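Local coordinates for protein COG3291: FOG: PKD repeat (Clostridium thermocellum, PDB 1WMX) that probably binds cellulose through this family 30 carbohydrate-binding module, one domain of a larger, multi-domain enzyme likely to degrade cellulose, at residues T50-W64 against K162-I175. Sequence-based numbering, arbitrary orientation.
Sequences TLRLNVQTTVQSGWW and KRYADPFTVWFSDI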
loop_
_atom_site.group_PDB
_atom_site.type_symbol
_atom_site.label_atom_id
_atom_site.label_comp_id
_atom_site.label_asym_id
_atom_site.label_seq_id
_atom_site.Cartn_x
_atom_site.Cartn_y
_atom_site.Cartn_z
ATOM N N THR B 50 25.502 -1.462 11.060
ATOM C CA THR B 50 24.070 -1.648 11.155
ATOM C C THR B 50 23.282 -0.789 10.167
ATOM O O THR B 50 23.831 0.102 9.516
ATOM C CB THR B 50 23.612 -1.362 12.579
ATOM O OG1 THR B 50 23.900 0.001 12.902
ATOM C CG2 THR B 50 24.355 -2.269 13.564
ATOM N N LEU B 51 21.991 -1.081 10.043
ATOM C CA LEU B 51 21.121 -0.335 9.153
ATOM C C LEU B 51 20.345 0.668 10.011
ATOM O O LEU B 51 19.614 0.287 10.925
ATOM C CB LEU B 51 20.177 -1.302 8.450
ATOM C CG LEU B 51 19.421 -0.760 7.243
ATOM C CD1 LEU B 51 20.409 -0.230 6.197
ATOM C CD2 LEU B 51 18.554 -1.867 6.668
ATOM N N ARG B 52 20.509 1.954 9.718
ATOM C CA ARG B 52 19.856 3.022 10.483
ATOM C C ARG B 52 18.535 3.543 9.921
ATOM O O ARG B 52 18.486 4.059 8.801
ATOM C CB ARG B 52 20.823 4.207 10.643
ATOM C CG ARG B 52 20.285 5.383 11.494
ATOM C CD ARG B 52 21.065 6.674 11.183
ATOM N NE ARG B 52 22.488 6.385 11.122
ATOM C CZ ARG B 52 23.353 6.949 10.291
ATOM N NH1 ARG B 52 22.963 7.875 9.419
ATOM N NH2 ARG B 52 24.616 6.537 10.307
ATOM N N LEU B 53 17.473 3.411 10.716
ATOM C CA LEU B 53 16.148 3.909 10.350
ATOM C C LEU B 53 15.999 5.172 11.201
ATOM O O LEU B 53 15.651 5.109 12.387
ATOM C CB LEU B 53 15.068 2.891 10.701
ATOM C CG LEU B 53 13.619 3.314 10.440
ATOM C CD1 LEU B 53 13.421 3.579 8.958
ATOM C CD2 LEU B 53 12.661 2.218 10.918
ATOM N N ASN B 54 16.249 6.320 10.587
ATOM C CA ASN B 54 16.241 7.587 11.303
ATOM C C ASN B 54 15.224 8.643 10.862
ATOM O O ASN B 54 15.400 9.312 9.837
ATOM C CB ASN B 54 17.654 8.169 11.234
ATOM C CG ASN B 54 17.810 9.448 12.028
ATOM O OD1 ASN B 54 18.700 10.248 11.744
ATOM N ND2 ASN B 54 16.962 9.638 13.036
ATOM N N VAL B 55 14.162 8.785 11.651
ATOM C CA VAL B 55 13.133 9.778 11.387
ATOM C C VAL B 55 13.578 10.947 12.259
ATOM O O VAL B 55 13.360 10.945 13.466
ATOM C CB VAL B 55 11.739 9.272 11.827
ATOM C CG1 VAL B 55 10.687 10.328 11.546
ATOM C CG2 VAL B 55 11.401 7.988 11.077
ATOM N N GLN B 56 14.214 11.934 11.638
ATOM C CA GLN B 56 14.769 13.089 12.346
ATOM C C GLN B 56 13.863 14.215 12.836
ATOM O O GLN B 56 14.160 14.839 13.850
ATOM C CB GLN B 56 15.917 13.662 11.512
ATOM C CG GLN B 56 15.840 13.284 10.058
ATOM C CD GLN B 56 17.180 13.375 9.360
ATOM O OE1 GLN B 56 17.251 13.323 8.139
ATOM N NE2 GLN B 56 18.252 13.499 10.136
ATOM N N THR B 57 12.774 14.500 12.142
ATOM C CA THR B 57 11.891 15.560 12.613
ATOM C C THR B 57 10.490 15.006 12.770
ATOM O O THR B 57 10.194 13.931 12.238
ATOM C CB THR B 57 11.868 16.747 11.638
ATOM O OG1 THR B 57 11.488 16.292 10.335
ATOM C CG2 THR B 57 13.231 17.389 11.560
ATOM N N THR B 58 9.627 15.702 13.505
ATOM C CA THR B 58 8.273 15.178 13.647
ATOM C C THR B 58 7.665 15.061 12.243
ATOM O O THR B 58 7.716 15.987 11.437
ATOM C CB THR B 58 7.383 16.037 14.591
ATOM O OG1 THR B 58 6.056 16.105 14.061
ATOM C CG2 THR B 58 7.952 17.417 14.778
ATOM N N VAL B 59 7.120 13.953 11.959
ATOM C CA VAL B 59 6.561 13.597 10.645
ATOM C C VAL B 59 5.180 14.215 10.432
ATOM O O VAL B 59 4.171 13.712 10.921
ATOM C CB VAL B 59 6.358 12.079 10.520
ATOM C CG1 VAL B 59 5.775 11.671 9.164
ATOM C CG2 VAL B 59 7.640 11.265 10.677
ATOM N N GLN B 60 5.101 15.305 9.704
ATOM C CA GLN B 60 3.779 15.907 9.434
ATOM C C GLN B 60 3.644 16.268 7.967
ATOM O O GLN B 60 2.643 16.867 7.556
ATOM C CB GLN B 60 3.528 17.168 10.268
ATOM C CG GLN B 60 4.561 18.274 10.099
ATOM C CD GLN B 60 4.294 19.437 11.061
ATOM O OE1 GLN B 60 3.139 19.830 11.241
ATOM N NE2 GLN B 60 5.292 20.012 11.700
ATOM N N SER B 61 4.227 15.313 7.189
ATOM C CA SER B 61 3.952 15.267 5.768
ATOM C C SER B 61 2.864 14.226 5.625
ATOM O O SER B 61 2.211 14.117 4.579
ATOM C CB SER B 61 5.219 14.882 4.993
ATOM O OG SER B 61 5.473 13.494 5.128
ATOM N N GLY B 62 2.738 13.511 6.736
ATOM C CA GLY B 62 1.769 12.433 6.912
ATOM C C GLY B 62 2.475 11.083 6.831
ATOM O O GLY B 62 1.863 10.032 7.063
ATOM N N TRP B 63 3.682 10.933 6.275
ATOM C CA TRP B 63 4.170 9.600 5.927
ATOM C C TRP B 63 5.665 9.461 5.639
ATOM O O TRP B 63 6.373 10.440 5.388
ATOM C CB TRP B 63 3.418 9.082 4.695
ATOM C CG TRP B 63 3.815 9.818 3.456
ATOM C CD1 TRP B 63 3.402 11.063 3.067
ATOM C CD2 TRP B 63 4.788 9.402 2.490
ATOM N NE1 TRP B 63 4.058 11.448 1.922
ATOM C CE2 TRP B 63 4.917 10.447 1.546
ATOM C CE3 TRP B 63 5.567 8.249 2.333
ATOM C CZ2 TRP B 63 5.795 10.376 0.456
ATOM C CZ3 TRP B 63 6.440 8.178 1.248
ATOM C CH2 TRP B 63 6.546 9.236 0.324
ATOM N N TRP B 64 6.120 8.211 5.687
ATOM C CA TRP B 64 7.492 7.835 5.371
ATOM C C TRP B 64 7.476 6.327 5.226
ATOM O O TRP B 64 6.749 5.630 5.936
ATOM C CB TRP B 64 8.494 8.265 6.450
ATOM C CG TRP B 64 8.303 7.671 7.807
ATOM C CD1 TRP B 64 7.756 8.286 8.895
ATOM C CD2 TRP B 64 8.685 6.359 8.238
ATOM N NE1 TRP B 64 7.778 7.445 9.977
ATOM C CE2 TRP B 64 8.341 6.252 9.605
ATOM C CE3 TRP B 64 9.284 5.263 7.603
ATOM C CZ2 TRP B 64 8.576 5.092 10.354
ATOM C CZ3 TRP B 64 9.520 4.108 8.347
ATOM C CH2 TRP B 64 9.163 4.034 9.710
ATOM N N LYS B 162 5.626 4.455 8.693
ATOM C CA LYS B 162 5.148 5.304 9.768
ATOM C C LYS B 162 4.036 4.685 10.590
ATOM O O LYS B 162 3.114 4.069 10.059
ATOM C CB LYS B 162 4.673 6.644 9.202
ATOM C CG LYS B 162 3.993 7.555 10.211
ATOM C CD LYS B 162 3.591 8.864 9.560
ATOM C CE LYS B 162 2.840 9.757 10.521
ATOM N NZ LYS B 162 1.564 9.125 10.957
ATOM N N ARG B 163 4.137 4.868 11.901
ATOM C CA ARG B 163 3.143 4.385 12.848
ATOM C C ARG B 163 2.607 5.661 13.509
ATOM O O ARG B 163 1.440 6.019 13.351
ATOM C CB ARG B 163 3.818 3.480 13.874
ATOM C CG ARG B 163 3.016 3.196 15.124
ATOM C CD ARG B 163 1.790 2.349 14.870
ATOM N NE ARG B 163 1.415 1.625 16.081
ATOM C CZ ARG B 163 0.166 1.452 16.500
ATOM N NH1 ARG B 163 -0.847 1.957 15.803
ATOM N NH2 ARG B 163 -0.068 0.769 17.615
ATOM N N TYR B 164 3.487 6.351 14.231
ATOM C CA TYR B 164 3.155 7.609 14.889
ATOM C C TYR B 164 4.028 8.690 14.240
ATOM O O TYR B 164 4.983 8.370 13.526
ATOM C CB TYR B 164 3.452 7.509 16.384
ATOM C CG TYR B 164 2.645 6.443 17.087
ATOM C CD1 TYR B 164 1.250 6.483 17.086
ATOM C CD2 TYR B 164 3.272 5.392 17.759
ATOM C CE1 TYR B 164 0.500 5.507 17.735
ATOM C CE2 TYR B 164 2.530 4.409 18.413
ATOM C CZ TYR B 164 1.146 4.473 18.397
ATOM O OH TYR B 164 0.407 3.508 19.043
ATOM N N ALA B 165 3.715 9.958 14.482
ATOM C CA ALA B 165 4.486 11.044 13.879
ATOM C C ALA B 165 5.742 11.408 14.654
ATOM O O ALA B 165 6.516 12.264 14.229
ATOM C CB ALA B 165 3.606 12.273 13.705
ATOM N N ASP B 166 5.950 10.763 15.789
ATOM C CA ASP B 166 7.122 11.054 16.599
ATOM C C ASP B 166 8.415 10.747 15.856
ATOM O O ASP B 166 8.489 9.780 15.098
ATOM C CB ASP B 166 7.101 10.229 17.893
ATOM C CG ASP B 166 5.947 10.589 18.803
ATOM O OD1 ASP B 166 6.190 11.239 19.844
ATOM O OD2 ASP B 166 4.799 10.222 18.476
ATOM N N PRO B 167 9.448 11.582 16.045
ATOM C CA PRO B 167 10.719 11.310 15.367
ATOM C C PRO B 167 11.391 10.212 16.189
ATOM O O PRO B 167 11.084 10.072 17.375
ATOM C CB PRO B 167 11.451 12.638 15.473
ATOM C CG PRO B 167 10.976 13.155 16.794
ATOM C CD PRO B 167 9.487 12.894 16.715
ATOM N N PHE B 168 12.288 9.436 15.584
ATOM C CA PHE B 168 12.952 8.358 16.320
ATOM C C PHE B 168 14.117 7.761 15.544
ATOM O O PHE B 168 14.318 8.066 14.368
ATOM C CB PHE B 168 11.951 7.242 16.634
ATOM C CG PHE B 168 11.586 6.399 15.435
ATOM C CD1 PHE B 168 12.333 5.270 15.103
ATOM C CD2 PHE B 168 10.526 6.763 14.608
ATOM C CE1 PHE B 168 12.032 4.519 13.959
ATOM C CE2 PHE B 168 10.217 6.018 13.463
ATOM C CZ PHE B 168 10.973 4.896 13.141
ATOM N N THR B 169 14.867 6.888 16.210
ATOM C CA THR B 169 16.006 6.225 15.594
ATOM C C THR B 169 16.205 4.828 16.146
ATOM O O THR B 169 16.154 4.616 17.354
ATOM C CB THR B 169 17.304 7.004 15.834
ATOM O OG1 THR B 169 17.142 8.350 15.379
ATOM C CG2 THR B 169 18.467 6.352 15.089
ATOM N N VAL B 170 16.406 3.874 15.243
ATOM C CA VAL B 170 16.683 2.490 15.611
ATOM C C VAL B 170 17.761 2.015 14.653
ATOM O O VAL B 170 18.022 2.644 13.622
ATOM C CB VAL B 170 15.457 1.551 15.484
ATOM C CG1 VAL B 170 14.405 1.929 16.504
ATOM C CG2 VAL B 170 14.902 1.598 14.072
ATOM N N TRP B 171 18.389 0.907 15.008
ATOM C CA TRP B 171 19.444 0.320 14.211
ATOM C C TRP B 171 19.111 -1.155 14.051
ATOM O O TRP B 171 18.685 -1.803 15.004
ATOM C CB TRP B 171 20.777 0.502 14.935
ATOM C CG TRP B 171 21.277 1.916 14.913
ATOM C CD1 TRP B 171 22.102 2.483 13.973
ATOM C CD2 TRP B 171 20.985 2.951 15.861
ATOM N NE1 TRP B 171 22.344 3.796 14.286
ATOM C CE2 TRP B 171 21.672 4.112 15.440
ATOM C CE3 TRP B 171 20.211 3.009 17.029
ATOM C CZ2 TRP B 171 21.609 5.323 16.143
ATOM C CZ3 TRP B 171 20.144 4.212 17.731
ATOM C CH2 TRP B 171 20.841 5.352 17.284
ATOM N N PHE B 172 19.276 -1.677 12.842
ATOM C CA PHE B 172 18.986 -3.080 12.581
ATOM C C PHE B 172 20.287 -3.821 12.311
ATOM O O PHE B 172 21.290 -3.233 11.916
ATOM C CB PHE B 172 18.068 -3.256 11.354
ATOM C CG PHE B 172 16.665 -2.711 11.525
ATOM C CD1 PHE B 172 16.391 -1.359 11.322
ATOM C CD2 PHE B 172 15.607 -3.562 11.849
ATOM C CE1 PHE B 172 15.080 -0.860 11.430
ATOM C CE2 PHE B 172 14.297 -3.079 11.964
ATOM C CZ PHE B 172 14.035 -1.718 11.751
ATOM N N SER B 173 20.254 -5.126 12.507
ATOM C CA SER B 173 21.417 -5.955 12.259
ATOM C C SER B 173 20.949 -7.341 11.845
ATOM O O SER B 173 19.882 -7.787 12.257
ATOM C CB SER B 173 22.274 -6.055 13.529
ATOM O OG SER B 173 23.376 -6.924 13.326
ATOM N N ASP B 174 21.734 -8.002 11.006
ATOM C CA ASP B 174 21.425 -9.360 10.581
ATOM C C ASP B 174 19.952 -9.590 10.243
ATOM O O ASP B 174 19.308 -10.464 10.826
ATOM C CB ASP B 174 21.841 -10.332 11.699
ATOM C CG ASP B 174 22.034 -11.752 11.207
ATOM O OD1 ASP B 174 22.095 -12.670 12.054
ATOM O OD2 ASP B 174 22.142 -11.963 9.984
ATOM N N ILE B 175 19.416 -8.814 9.306
ATOM C CA ILE B 175 18.025 -8.977 8.916
ATOM C C ILE B 175 17.893 -10.116 7.897
ATOM O O ILE B 175 18.523 -10.091 6.833
ATOM C CB ILE B 175 17.450 -7.690 8.271
ATOM C CG1 ILE B 175 17.638 -6.489 9.206
ATOM C CG2 ILE B 175 15.962 -7.877 7.986
ATOM C CD1 ILE B 175 17.201 -5.171 8.595
HETATM O O HOH W 1 7.696 8.296 12.366
#
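Strands 50-55 and 168-173 run antiparallel at 152°, joined by paired backbone hydrogen bonds at Leu51-Phe172, Leu53-Val170 and Val55-Phe168, as neighbours in one sheet of the two-sheet beta-sandwich of this carbohydrate-binding module. Leu51, Leu53, Val55, Val170 and Phe172 turn inward, where Phe160 of the facing sheet stacks on Phe172. Leu53 CB packs on Val170 CG2 (3.6 Å) and meets the edge of the Phe172 ring at CE1. With CG set between the backbone N and the carbonyl carbon, the Phe168 ring swings toward the neighbouring strand, between Leu53 and Trp64, taking Leu53 CD2 at its edge; Trp64 CZ2 lies 3.6 Å from Phe168 CE2, the two ring planes oblique at 52°. On the outer face Arg52 and Trp171 lie side by side, guanidinium and indole planes 70° apart; Glu31 holds Arg52 by a salt bridge and Asp40 accepts from Trp171 NE1. Beyond the strands Val59 N bonds Ala165 O (2.9 Å); Lys162 N bonds the O of Trp64, where strand 64-69 of the facing sheet begins. The Lys162 chain, straight as far as CE, slides past Val59 in the opposite direction, Lys162 CD 3.6 Å from Val59 CG1, while Lys162 CB sits over the Trp64 five-membered ring, 3.6 Å from its centroid, a CH-pi contact.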